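Local coordinates for protein MdcD (Pseudomonas aeruginosa, PDB 5VIP) that probably serves as the beta subunit of a biotin-independent malonate decarboxylase, taking part in decarboxylation of the malonyl group carried on an acyl carrier protein, at residues G68-L73 with G107-A112; L115-G120 with A151-P156; L169-L174 with G243-P248; G95-A100 with A134-A139; A24-G29 with V60-L65. One frame throughout, in Å; residues are numbered along the deposited sequence.

Interaction 1: residues G68-L73 with G107-A112; sequences GQPAVL and GVPTRA
Gln-69 lays its aliphatic part over one face of the Arg-111 guanidinium. CG sits over the centre of that plane, with Gln-69 CG 3.5 Å from Arg-111 CZ. The Gln-69 chain is bent at chi2 (-69°), so its amide does not stack on the guanidinium; the two planes are 56° apart. The bend carries Gln-69 OE1 toward the Pro-109 ring instead, 3.9 Å from Pro-109 CG.

Pro-70 packs against the turn before the second strand. Pro-70 CG lies 4.0 Å from Val-108 CG1 and also meets the ring of Pro-109, the centre of an inverse gamma turn. Further along, Val-72 CG1 touches Ala-112 CB at 3.9 Å. This pair faces helix 87-105, on the face away from Ala-71 and Arg-111.

The backbones pair as parallel strands. Arg-111 N donates to Pro-70 O at 3.0 Å, meeting it from above the carbonyl plane. Val-72 N donates to Arg-111 O at 2.9 Å, nearly along the C=O axis. Strand 69-76, helix 87-105 and strand 111-115 form a beta-alpha-beta unit, and Thr-110 OG1 ties back to that helix through Asp-103.

Across the two segments the Arg-111 guanidinium meets carbon, not an acid. Its contact with Gln-69 is therefore van der Waals packing of an aliphatic chain on the guanidinium face, while the backbone bonds set the register.

Interaction 2: residues L115-G120 with A151-P156; sequences LLETGG and AVIAGP
Three direct hydrogen bonds and one water bridge join the segments. Leu-116 N donates to Val-152 O at 3.0 Å, nearly along the C=O axis. Glu-117 then reaches across with its carboxylate. Its chain is bent at chi2 (-61°), which brings OE1 over the turn after the strand. Ala-154 N meets Glu-117 OE1 nearly along the C-O axis at 2.9 Å. Gly-155 N reaches the same Glu-117 OE1, also at 2.9 Å, from above the carboxylate plane. One oxygen thus holds two successive N-H groups. Water 1 donates to Glu-117 OE1 at 2.5 Å and to Val-152 O at 2.7 Å, so it bridges the carboxylate and the strand end.

The other oxygen, OE2, accepts from the backbone N of Gly-158. These several donors fix the rotation of the buried carboxylate and would probably favour its charged form. Arg-21 lies near, in a long and weak ion pair with OE1.

Leu-115 and Val-152 form a parallel beta bridge between neighbouring strands of the central sheet of this crotonase-clan domain. Both segments run on into loops at the C-terminal ends of strands 111-115 and 150-153, and Glu-117 ties one loop to the other.

The apolar contacts sit closer to the strands. Leu-115 and Val-152 lie side by side and point the same way, with Leu-115 CD1 3.9 Å from Val-152 CB. Leu-116 takes the other face. Leu-116 CD1 touches Ala-151 CB at 4.1 Å, and Met-163 and Ala-167 of helix 162-169 pack over this leucine.

Interaction 3: residues L169-L174 with G243-P248; sequences LCSYVL and GLPARP
The C-terminal end of helix 229-242 runs into a proline-containing loop, and this loop docks on the start of strand 172-176. Gly-243 is the first residue to leave helical angles, with positive phi (84°). Its carbonyl is the anchor. Tyr-172 OH donates to Gly-243 O at 2.5 Å, a short bond that meets the oxygen nearly along the C=O axis. The oxygen lies in the plane of the phenol ring, at its edge.

Pro-245 comes up to the same hydroxyl tip to tip. Pro-245 CD is 3.5 Å from Tyr-172 OH and 3.8 Å from Tyr-172 CZ. Pro-245 CD also touches Ser-171 OG at 3.5 Å. Leu-244 joins more loosely, with Leu-244 CD2 3.7 Å from Ser-171 OG. The phenol tip and the serine side chain thus form a seat for one edge of the proline ring.

Tyr-172 CG stands anti to the carbonyl carbon, chi1 -56°, which sends the ring out toward the loop. There it also meets Tyr-239 and Lys-242 of helix 229-242, while Pro-148 packs on both Ser-171 and Tyr-172. The backbone of Tyr-172 hydrogen-bonds to the backbone of Ala-151 on the neighbouring strand 150-153.

Interaction 4: residues G95-A100 with A134-A139; sequences GALELA and AEIQAA
The flat groups here are two carboxylates, Glu-98 and Glu-135, and neither stacks on the other. Glu-98 is extended beyond CG, so OE2 points toward the second helix. Water 2 donates to Glu-98 OE2 at 2.6 Å and to Glu-135 O at 2.8 Å. It links a carboxylate of one helix to a backbone carbonyl of the other. Glu-98 OE2 and Glu-135 OE1 stay 5.0 Å apart. These like charges are probably balanced from outside the two segments: basic side chains of another protein chain form salt bridges with OE1 of Glu-98 and both carboxylate oxygens of Glu-135. That neighbour probably lets two acids sit so close.

Below this polar margin the packing is apolar. Ala-139 CB touches Leu-97 CB at 3.5 Å, tighter than usual for two carbons. Ala-139 CB also meets Glu-98 CG at 3.9 Å, so it rests against Leu-97 CB and the aliphatic stem of Glu-98. Leu-97 then reaches along the second helix, and Leu-97 CD1 meets Ile-136 CG2 at 3.9 Å. The Leu-97 and Ile-136 side chains cross obliquely. Having only a methyl at Ala-139 lets the helices come close, with axes 8.7 Å apart at their nearest and a crossing angle of 22°.

Both helices run nearly the same way, as expected for helices of successive beta-alpha-beta units packed on one side of a sheet. Helix 87-105 connects strands 69-76 and 111-115, and Leu-97 also packs on Ala-112. Helix 126-143 leads to strand 150-153. On its far side Gln-137 meets helix 162-169, while Ile-136 touches Met-163.

Interaction 5: residues A24-G29 with V60-L65; sequences ALLDAG and VVARGL
One hydrogen bond joins the two backbones. Asp-27 N donates to Leu-65 O at 2.8 Å, almost straight at 176°, with the donor in the carbonyl plane. It forms just past the end of helix 18-25, where Leu-26 leaves helical angles and the chain passes over the end of strand 59-66.

The polar side chain of Asp-27 stays near this carbonyl. CG is anti to its own carbonyl carbon (chi1 -65°), and the carboxylate passes beside Leu-65 at about a right angle to that side chain. Asp-27 OD2 lies 3.4 Å from Leu-65 CB. The carboxylate takes its hydrogen bonds just beyond the strand: OD1 accepts from Asp-67 N and OD2 from Gly-68 N. Asp-27 thus grips the turn of the beta hairpin formed by strands 59-66 and 69-76 by two consecutive N-H groups.

The apolar part is carried by Leu-26. Its two methyls lie over the backbone at Gly-64. Leu-26 CD1 lies 3.7 Å from Arg-63 O and 4.1 Å from Ala-62 CB. Leu-26 CD2 lies 3.9 Å from Gly-64 CA and 3.5 Å from Leu-65 O. Gly-64 has no side chain, so Leu-26 can lie directly on the strand backbone.

Strand 59-66 runs between strands 32-34 and 69-76 in the central sheet, antiparallel to both. Leu-26 also packs on Phe-31 and on Leu-73 of strand 69-76. Leu-25, one residue earlier, turns to helix 229-242. Arg-63 starts out away from residues 24-29; its guanidinium forms a salt bridge with another protein chain and also bonds to Ala-71 O.

From the N terminus, interaction 5 comes first. It closes the loop from the end of helix 18-25 to strand 59-66. Interaction 1 follows in series and closes the beta-alpha-beta unit around helix 87-105. Interaction 4 crosses it, since residues 95-100 lie between strands 69-76 and 111-115. Interaction 4 also crosses interaction 2, whose loop holds helix 126-143. Interaction 3 closes last, with the longest span, from strand 172-176 to the loop after helix 229-242. Interactions 1, 2, 3 and 5 all reach the same sheet. Interaction 4 joins two helices and packs on interaction 1 where Ala-96 meets Val-72 and Ala-100 meets Thr-110. Ile-153 and Leu-174 link interactions 2 and 3 by backbone hydrogen bonding.

Interaction 1: residues G68-L73 with G107-A112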
# COMPACT_ATOMS: atom_id res chain seq x y z
N GLY B 68 -8.73 28.91 4.10
CA GLY B 68 -8.96 29.56 2.82
C GLY B 68 -8.47 28.80 1.60
O GLY B 68 -8.70 29.24 0.48
N GLN B 69 -7.80 27.67 1.81
CA GLN B 69 -7.21 26.90 0.72
C GLN B 69 -8.10 25.72 0.34
O GLN B 69 -8.69 25.08 1.22
CB GLN B 69 -5.80 26.40 1.09
CG GLN B 69 -4.82 27.52 1.37
CD GLN B 69 -4.46 28.30 0.12
OE1 GLN B 69 -4.01 27.73 -0.88
NE2 GLN B 69 -4.68 29.59 0.16
N PRO B 70 -8.23 25.45 -0.96
CA PRO B 70 -9.10 24.35 -1.42
C PRO B 70 -8.63 23.02 -0.83
O PRO B 70 -7.43 22.78 -0.73
CB PRO B 70 -8.93 24.37 -2.94
CG PRO B 70 -7.56 25.05 -3.17
CD PRO B 70 -7.48 26.07 -2.07
N ALA B 71 -9.59 22.20 -0.40
CA ALA B 71 -9.28 20.99 0.33
C ALA B 71 -10.30 19.88 0.08
O ALA B 71 -11.46 20.13 -0.31
CB ALA B 71 -9.21 21.28 1.83
N VAL B 72 -9.85 18.65 0.28
CA VAL B 72 -10.74 17.50 0.32
C VAL B 72 -10.34 16.71 1.55
O VAL B 72 -9.17 16.66 1.94
CB VAL B 72 -10.64 16.64 -0.97
CG1 VAL B 72 -9.23 16.10 -1.16
CG2 VAL B 72 -11.68 15.48 -0.94
N LEU B 73 -11.33 16.12 2.20
CA LEU B 73 -11.13 15.40 3.44
C LEU B 73 -11.78 14.05 3.28
O LEU B 73 -12.93 13.97 2.86
CB LEU B 73 -11.75 16.20 4.61
CG LEU B 73 -11.38 15.89 6.06
CD1 LEU B 73 -11.70 17.09 6.95
CD2 LEU B 73 -12.12 14.66 6.54
N GLY B 107 -3.40 23.72 -11.80
CA GLY B 107 -3.02 24.94 -11.12
C GLY B 107 -3.80 25.28 -9.86
O GLY B 107 -3.69 26.40 -9.35
N VAL B 108 -4.58 24.33 -9.36
CA VAL B 108 -5.40 24.55 -8.17
C VAL B 108 -4.80 23.75 -7.02
O VAL B 108 -4.76 22.54 -7.10
CB VAL B 108 -6.86 24.11 -8.40
CG1 VAL B 108 -7.68 24.21 -7.10
CG2 VAL B 108 -7.50 24.95 -9.52
N PRO B 109 -4.34 24.43 -5.95
CA PRO B 109 -3.50 23.77 -4.94
C PRO B 109 -4.29 22.98 -3.90
O PRO B 109 -4.14 23.19 -2.70
CB PRO B 109 -2.76 24.94 -4.29
CG PRO B 109 -3.75 26.08 -4.40
CD PRO B 109 -4.43 25.88 -5.73
N THR B 110 -5.11 22.05 -4.36
CA THR B 110 -5.98 21.30 -3.46
C THR B 110 -5.19 20.39 -2.52
O THR B 110 -4.30 19.66 -2.94
CB THR B 110 -7.01 20.49 -4.26
OG1 THR B 110 -7.82 21.42 -4.99
CG2 THR B 110 -7.90 19.67 -3.33
N ARG B 111 -5.54 20.48 -1.24
CA ARG B 111 -4.88 19.76 -0.16
C ARG B 111 -5.77 18.60 0.27
O ARG B 111 -6.97 18.77 0.39
CB ARG B 111 -4.63 20.71 1.02
CG ARG B 111 -4.08 22.09 0.65
CD ARG B 111 -4.36 23.10 1.74
NE ARG B 111 -3.27 24.08 1.93
CZ ARG B 111 -3.18 24.90 2.98
NH1 ARG B 111 -4.11 24.87 3.95
NH2 ARG B 111 -2.15 25.74 3.08
N ALA B 112 -5.19 17.43 0.53
CA ALA B 112 -5.97 16.29 0.99
C ALA B 112 -5.64 15.94 2.44
O ALA B 112 -4.46 15.84 2.82
CB ALA B 112 -5.73 15.06 0.08

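Interaction 2: residues L115-G120 with A151-P156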
# COMPACT_ATOMS: atom_id res chain seq x y z
N LEU B 115 -8.45 11.21 7.58
CA LEU B 115 -8.73 10.81 8.96
C LEU B 115 -8.88 9.28 9.00
O LEU B 115 -9.92 8.73 8.62
CB LEU B 115 -10.00 11.49 9.47
CG LEU B 115 -9.87 12.87 10.14
CD1 LEU B 115 -8.87 13.81 9.46
CD2 LEU B 115 -11.23 13.54 10.27
N LEU B 116 -7.83 8.61 9.45
CA LEU B 116 -7.71 7.16 9.28
C LEU B 116 -8.07 6.36 10.52
O LEU B 116 -7.22 6.11 11.39
CB LEU B 116 -6.29 6.82 8.84
CG LEU B 116 -5.88 7.49 7.52
CD1 LEU B 116 -4.46 7.10 7.10
CD2 LEU B 116 -6.87 7.14 6.42
N GLU B 117 -9.33 5.94 10.61
CA GLU B 117 -9.77 5.04 11.68
C GLU B 117 -10.21 3.76 11.00
O GLU B 117 -11.32 3.68 10.51
CB GLU B 117 -10.92 5.64 12.48
CG GLU B 117 -10.57 6.96 13.18
CD GLU B 117 -9.44 6.80 14.19
OE1 GLU B 117 -8.52 7.66 14.21
OE2 GLU B 117 -9.48 5.83 14.98
N THR B 118 -9.32 2.78 10.95
CA THR B 118 -9.57 1.62 10.11
C THR B 118 -8.73 0.42 10.55
O THR B 118 -7.62 0.57 11.07
CB THR B 118 -9.30 1.95 8.62
OG1 THR B 118 -9.65 0.83 7.79
CG2 THR B 118 -7.83 2.34 8.41
N GLY B 119 -9.27 -0.78 10.35
CA GLY B 119 -8.58 -1.98 10.76
C GLY B 119 -8.25 -2.96 9.65
O GLY B 119 -7.63 -4.01 9.90
N GLY B 120 -8.64 -2.65 8.43
CA GLY B 120 -8.31 -3.50 7.30
C GLY B 120 -9.37 -3.50 6.22
O GLY B 120 -10.03 -2.49 6.00
N ALA B 151 -2.15 12.98 7.40
CA ALA B 151 -2.93 11.90 7.98
C ALA B 151 -3.07 12.10 9.47
O ALA B 151 -2.08 12.30 10.17
CB ALA B 151 -2.29 10.55 7.70
N VAL B 152 -4.30 12.02 9.95
CA VAL B 152 -4.61 12.18 11.36
C VAL B 152 -5.15 10.84 11.87
O VAL B 152 -6.11 10.28 11.31
CB VAL B 152 -5.64 13.31 11.58
CG1 VAL B 152 -6.13 13.34 13.01
CG2 VAL B 152 -5.01 14.67 11.18
N ILE B 153 -4.49 10.31 12.89
CA ILE B 153 -4.90 9.06 13.52
C ILE B 153 -5.19 9.38 14.98
O ILE B 153 -4.27 9.66 15.74
CB ILE B 153 -3.81 7.98 13.41
CG1 ILE B 153 -3.39 7.83 11.95
CG2 ILE B 153 -4.31 6.66 13.98
CD1 ILE B 153 -1.99 7.31 11.79
N ALA B 154 -6.46 9.41 15.36
CA ALA B 154 -6.80 9.92 16.69
C ALA B 154 -7.37 8.85 17.60
O ALA B 154 -7.46 9.05 18.80
CB ALA B 154 -7.79 11.08 16.58
N GLY B 155 -7.73 7.70 17.04
CA GLY B 155 -8.45 6.72 17.82
C GLY B 155 -9.94 7.00 17.83
O GLY B 155 -10.40 8.05 17.34
N PRO B 156 -10.73 6.10 18.42
CA PRO B 156 -10.26 4.95 19.22
C PRO B 156 -9.87 3.70 18.42
O PRO B 156 -9.20 2.83 18.96
CB PRO B 156 -11.46 4.65 20.12
CG PRO B 156 -12.65 5.05 19.28
CD PRO B 156 -12.20 6.21 18.42
O HOH W 1 -8.34 9.69 12.79

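Interaction 3: residues L169-L174 with G243-P248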
# COMPACT_ATOMS: atom_id res chain seq x y z
N LEU B 169 3.08 6.54 3.78
CA LEU B 169 3.39 7.33 2.58
C LEU B 169 3.12 8.81 2.77
O LEU B 169 3.71 9.64 2.08
CB LEU B 169 2.56 6.87 1.39
CG LEU B 169 2.73 5.44 0.93
CD1 LEU B 169 1.57 5.14 -0.01
CD2 LEU B 169 4.06 5.28 0.23
N CYS B 170 2.19 9.14 3.67
CA CYS B 170 1.76 10.54 3.82
C CYS B 170 2.90 11.43 4.33
O CYS B 170 3.69 11.00 5.17
CB CYS B 170 0.57 10.62 4.79
SG CYS B 170 -0.96 9.94 4.08
N SER B 171 2.96 12.66 3.82
CA SER B 171 3.98 13.63 4.23
C SER B 171 4.06 13.83 5.74
O SER B 171 5.14 13.90 6.32
CB SER B 171 3.73 15.00 3.58
OG SER B 171 3.92 14.94 2.17
N TYR B 172 2.89 13.95 6.37
CA TYR B 172 2.85 14.17 7.81
C TYR B 172 1.83 13.27 8.47
O TYR B 172 0.72 13.13 7.96
CB TYR B 172 2.53 15.64 8.13
CG TYR B 172 3.50 16.59 7.48
CD1 TYR B 172 4.82 16.66 7.91
CD2 TYR B 172 3.10 17.37 6.40
CE1 TYR B 172 5.73 17.52 7.29
CE2 TYR B 172 4.00 18.24 5.78
CZ TYR B 172 5.31 18.31 6.23
OH TYR B 172 6.18 19.17 5.60
N VAL B 173 2.22 12.67 9.60
CA VAL B 173 1.32 11.81 10.37
C VAL B 173 1.14 12.37 11.77
O VAL B 173 2.11 12.53 12.52
CB VAL B 173 1.86 10.36 10.48
CG1 VAL B 173 0.94 9.53 11.37
CG2 VAL B 173 2.00 9.73 9.10
N LEU B 174 -0.10 12.70 12.11
CA LEU B 174 -0.39 13.32 13.41
C LEU B 174 -1.16 12.32 14.24
O LEU B 174 -2.13 11.72 13.77
CB LEU B 174 -1.19 14.63 13.25
CG LEU B 174 -0.80 15.57 12.10
CD1 LEU B 174 -1.56 16.91 12.17
CD2 LEU B 174 0.69 15.78 12.00
N GLY B 243 4.16 22.73 3.83
CA GLY B 243 4.43 22.26 2.48
C GLY B 243 5.12 20.91 2.48
O GLY B 243 5.25 20.27 3.53
N LEU B 244 5.58 20.49 1.31
CA LEU B 244 6.22 19.19 1.16
C LEU B 244 7.54 19.08 1.94
O LEU B 244 8.41 19.95 1.81
CB LEU B 244 6.46 18.89 -0.32
CG LEU B 244 5.23 18.55 -1.15
CD1 LEU B 244 5.59 18.46 -2.63
CD2 LEU B 244 4.64 17.23 -0.66
N PRO B 245 7.70 18.02 2.74
CA PRO B 245 8.96 17.83 3.48
C PRO B 245 10.15 17.56 2.54
O PRO B 245 10.01 16.90 1.51
CB PRO B 245 8.67 16.62 4.38
CG PRO B 245 7.54 15.91 3.73
CD PRO B 245 6.73 16.94 2.99
N ALA B 246 11.32 18.08 2.91
CA ALA B 246 12.51 17.94 2.07
C ALA B 246 13.03 16.50 2.02
O ALA B 246 13.54 16.06 0.99
CB ALA B 246 13.61 18.87 2.57
N ARG B 247 12.93 15.79 3.14
CA ARG B 247 13.44 14.42 3.19
C ARG B 247 12.55 13.55 4.07
O ARG B 247 12.88 13.25 5.22
CB ARG B 247 14.88 14.41 3.70
CG ARG B 247 15.63 13.17 3.30
CD ARG B 247 17.10 13.29 3.67
NE ARG B 247 17.70 11.97 3.82
CZ ARG B 247 18.28 11.55 4.94
NH1 ARG B 247 18.32 12.35 6.01
NH2 ARG B 247 18.81 10.34 5.00
N PRO B 248 11.41 13.13 3.52
CA PRO B 248 10.43 12.33 4.26
C PRO B 248 10.95 10.92 4.54
O PRO B 248 11.92 10.50 3.90
CB PRO B 248 9.22 12.31 3.31
CG PRO B 248 9.82 12.43 1.95
CD PRO B 248 11.01 13.35 2.11

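Interaction 4: residues G95-A100 with A134-A139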
# COMPACT_ATOMS: atom_id res chain seq x y z
N GLY B 95 -10.54 8.04 -5.30
CA GLY B 95 -11.04 9.01 -6.26
C GLY B 95 -10.91 10.44 -5.78
O GLY B 95 -10.65 11.34 -6.58
N ALA B 96 -11.08 10.66 -4.49
CA ALA B 96 -10.90 12.00 -3.92
C ALA B 96 -9.45 12.45 -4.07
O ALA B 96 -9.17 13.59 -4.45
CB ALA B 96 -11.32 12.03 -2.48
N LEU B 97 -8.52 11.54 -3.77
CA LEU B 97 -7.10 11.83 -3.91
C LEU B 97 -6.71 12.05 -5.37
O LEU B 97 -5.88 12.90 -5.68
CB LEU B 97 -6.26 10.70 -3.30
CG LEU B 97 -6.28 10.66 -1.77
CD1 LEU B 97 -5.93 9.28 -1.23
CD2 LEU B 97 -5.30 11.70 -1.24
N GLU B 98 -7.28 11.25 -6.26
CA GLU B 98 -7.01 11.41 -7.69
C GLU B 98 -7.47 12.76 -8.23
O GLU B 98 -6.77 13.40 -9.02
CB GLU B 98 -7.68 10.27 -8.48
CG GLU B 98 -7.02 8.91 -8.23
CD GLU B 98 -7.91 7.73 -8.61
OE1 GLU B 98 -9.02 7.96 -9.15
OE2 GLU B 98 -7.50 6.58 -8.37
N LEU B 99 -8.65 13.21 -7.81
CA LEU B 99 -9.15 14.50 -8.27
C LEU B 99 -8.33 15.65 -7.68
O LEU B 99 -8.19 16.70 -8.30
CB LEU B 99 -10.64 14.65 -7.94
CG LEU B 99 -11.57 13.81 -8.83
CD1 LEU B 99 -13.03 13.90 -8.36
CD2 LEU B 99 -11.47 14.25 -10.28
N ALA B 100 -7.79 15.46 -6.49
CA ALA B 100 -6.94 16.50 -5.90
C ALA B 100 -5.65 16.63 -6.70
O ALA B 100 -5.16 17.74 -6.92
CB ALA B 100 -6.63 16.21 -4.44
N ALA B 134 -4.32 -0.19 -2.94
CA ALA B 134 -3.21 0.05 -3.86
C ALA B 134 -3.45 1.33 -4.66
O ALA B 134 -2.51 2.08 -4.95
CB ALA B 134 -3.00 -1.14 -4.79
N GLU B 135 -4.71 1.60 -5.00
CA GLU B 135 -5.06 2.82 -5.73
C GLU B 135 -4.96 4.06 -4.85
O GLU B 135 -4.58 5.12 -5.33
CB GLU B 135 -6.47 2.72 -6.32
CG GLU B 135 -6.53 1.81 -7.55
CD GLU B 135 -7.94 1.39 -7.92
OE1 GLU B 135 -8.92 1.93 -7.36
OE2 GLU B 135 -8.06 0.49 -8.79
N ILE B 136 -5.35 3.93 -3.58
CA ILE B 136 -5.17 5.00 -2.62
C ILE B 136 -3.69 5.34 -2.45
O ILE B 136 -3.30 6.51 -2.43
CB ILE B 136 -5.78 4.62 -1.26
CG1 ILE B 136 -7.30 4.54 -1.41
CG2 ILE B 136 -5.35 5.61 -0.18
CD1 ILE B 136 -8.01 3.72 -0.35
N GLN B 137 -2.87 4.30 -2.33
CA GLN B 137 -1.44 4.50 -2.16
C GLN B 137 -0.83 5.20 -3.38
O GLN B 137 -0.08 6.17 -3.24
CB GLN B 137 -0.74 3.17 -1.87
CG GLN B 137 -1.06 2.68 -0.47
CD GLN B 137 -0.63 1.25 -0.22
OE1 GLN B 137 -0.15 0.58 -1.13
NE2 GLN B 137 -0.80 0.79 1.00
N ALA B 138 -1.20 4.74 -4.57
CA ALA B 138 -0.77 5.38 -5.81
C ALA B 138 -1.15 6.85 -5.88
O ALA B 138 -0.36 7.69 -6.32
CB ALA B 138 -1.35 4.64 -7.03
N ALA B 139 -2.38 7.16 -5.46
CA ALA B 139 -2.88 8.52 -5.55
C ALA B 139 -2.17 9.44 -4.55
O ALA B 139 -1.98 10.63 -4.81
CB ALA B 139 -4.39 8.55 -5.32
O HOH W 2 -5.05 5.90 -7.95

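Interaction 5: residues A24-G29 with V60-L65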
# COMPACT_ATOMS: atom_id res chain seq x y z
N ALA B 24 -15.76 19.69 11.75
CA ALA B 24 -15.03 20.47 12.75
C ALA B 24 -13.70 20.99 12.21
O ALA B 24 -13.25 22.09 12.57
CB ALA B 24 -14.81 19.64 14.00
N LEU B 25 -13.08 20.24 11.31
CA LEU B 25 -11.74 20.62 10.84
C LEU B 25 -11.75 21.62 9.68
O LEU B 25 -10.89 22.49 9.60
CB LEU B 25 -10.93 19.38 10.45
CG LEU B 25 -10.51 18.45 11.59
CD1 LEU B 25 -9.77 17.21 11.05
CD2 LEU B 25 -9.63 19.19 12.61
N LEU B 26 -12.74 21.51 8.79
CA LEU B 26 -12.84 22.39 7.62
C LEU B 26 -13.34 23.76 8.05
O LEU B 26 -14.05 23.86 9.06
CB LEU B 26 -13.76 21.78 6.56
CG LEU B 26 -13.19 20.58 5.81
CD1 LEU B 26 -14.26 19.83 4.99
CD2 LEU B 26 -12.07 21.05 4.90
N ASP B 27 -12.94 24.81 7.33
CA ASP B 27 -13.36 26.17 7.67
C ASP B 27 -14.88 26.23 7.82
O ASP B 27 -15.61 25.59 7.06
CB ASP B 27 -12.91 27.20 6.61
CG ASP B 27 -11.39 27.35 6.51
OD1 ASP B 27 -10.64 26.75 7.32
OD2 ASP B 27 -10.94 28.08 5.59
N ALA B 28 -15.35 27.01 8.79
CA ALA B 28 -16.78 27.14 9.05
C ALA B 28 -17.53 27.60 7.81
O ALA B 28 -17.11 28.54 7.12
CB ALA B 28 -17.03 28.10 10.22
N GLY B 29 -18.65 26.93 7.53
CA GLY B 29 -19.44 27.22 6.34
C GLY B 29 -18.92 26.66 5.02
O GLY B 29 -19.56 26.86 3.99
N VAL B 60 -16.64 9.23 4.88
CA VAL B 60 -17.08 10.57 4.56
C VAL B 60 -16.07 11.23 3.63
O VAL B 60 -14.89 11.33 3.97
CB VAL B 60 -17.24 11.43 5.83
CG1 VAL B 60 -17.77 12.82 5.47
CG2 VAL B 60 -18.18 10.73 6.82
N VAL B 61 -16.50 11.65 2.46
CA VAL B 61 -15.65 12.47 1.61
C VAL B 61 -16.26 13.86 1.56
O VAL B 61 -17.44 14.01 1.21
CB VAL B 61 -15.48 11.91 0.19
CG1 VAL B 61 -14.85 12.96 -0.71
CG2 VAL B 61 -14.64 10.64 0.24
N ALA B 62 -15.48 14.86 1.94
CA ALA B 62 -16.02 16.21 2.02
C ALA B 62 -15.11 17.21 1.35
O ALA B 62 -13.89 17.09 1.42
CB ALA B 62 -16.26 16.61 3.46
N ARG B 63 -15.71 18.20 0.70
CA ARG B 63 -14.97 19.31 0.13
C ARG B 63 -15.11 20.50 1.06
O ARG B 63 -16.07 20.60 1.84
CB ARG B 63 -15.48 19.63 -1.27
CG ARG B 63 -15.08 18.60 -2.33
CD ARG B 63 -13.64 18.85 -2.79
NE ARG B 63 -13.65 19.74 -3.95
CZ ARG B 63 -12.85 20.77 -4.14
NH1 ARG B 63 -11.91 21.08 -3.25
NH2 ARG B 63 -12.99 21.50 -5.24
N GLY B 64 -14.13 21.39 1.04
CA GLY B 64 -14.17 22.55 1.91
C GLY B 64 -12.92 23.38 1.75
O GLY B 64 -12.18 23.22 0.77
N LEU B 65 -12.71 24.28 2.71
CA LEU B 65 -11.51 25.10 2.74
C LEU B 65 -10.73 24.80 4.01
O LEU B 65 -11.31 24.51 5.06
CB LEU B 65 -11.85 26.60 2.68
CG LEU B 65 -12.62 27.08 1.44
CD1 LEU B 65 -13.09 28.53 1.70
CD2 LEU B 65 -11.73 27.00 0.21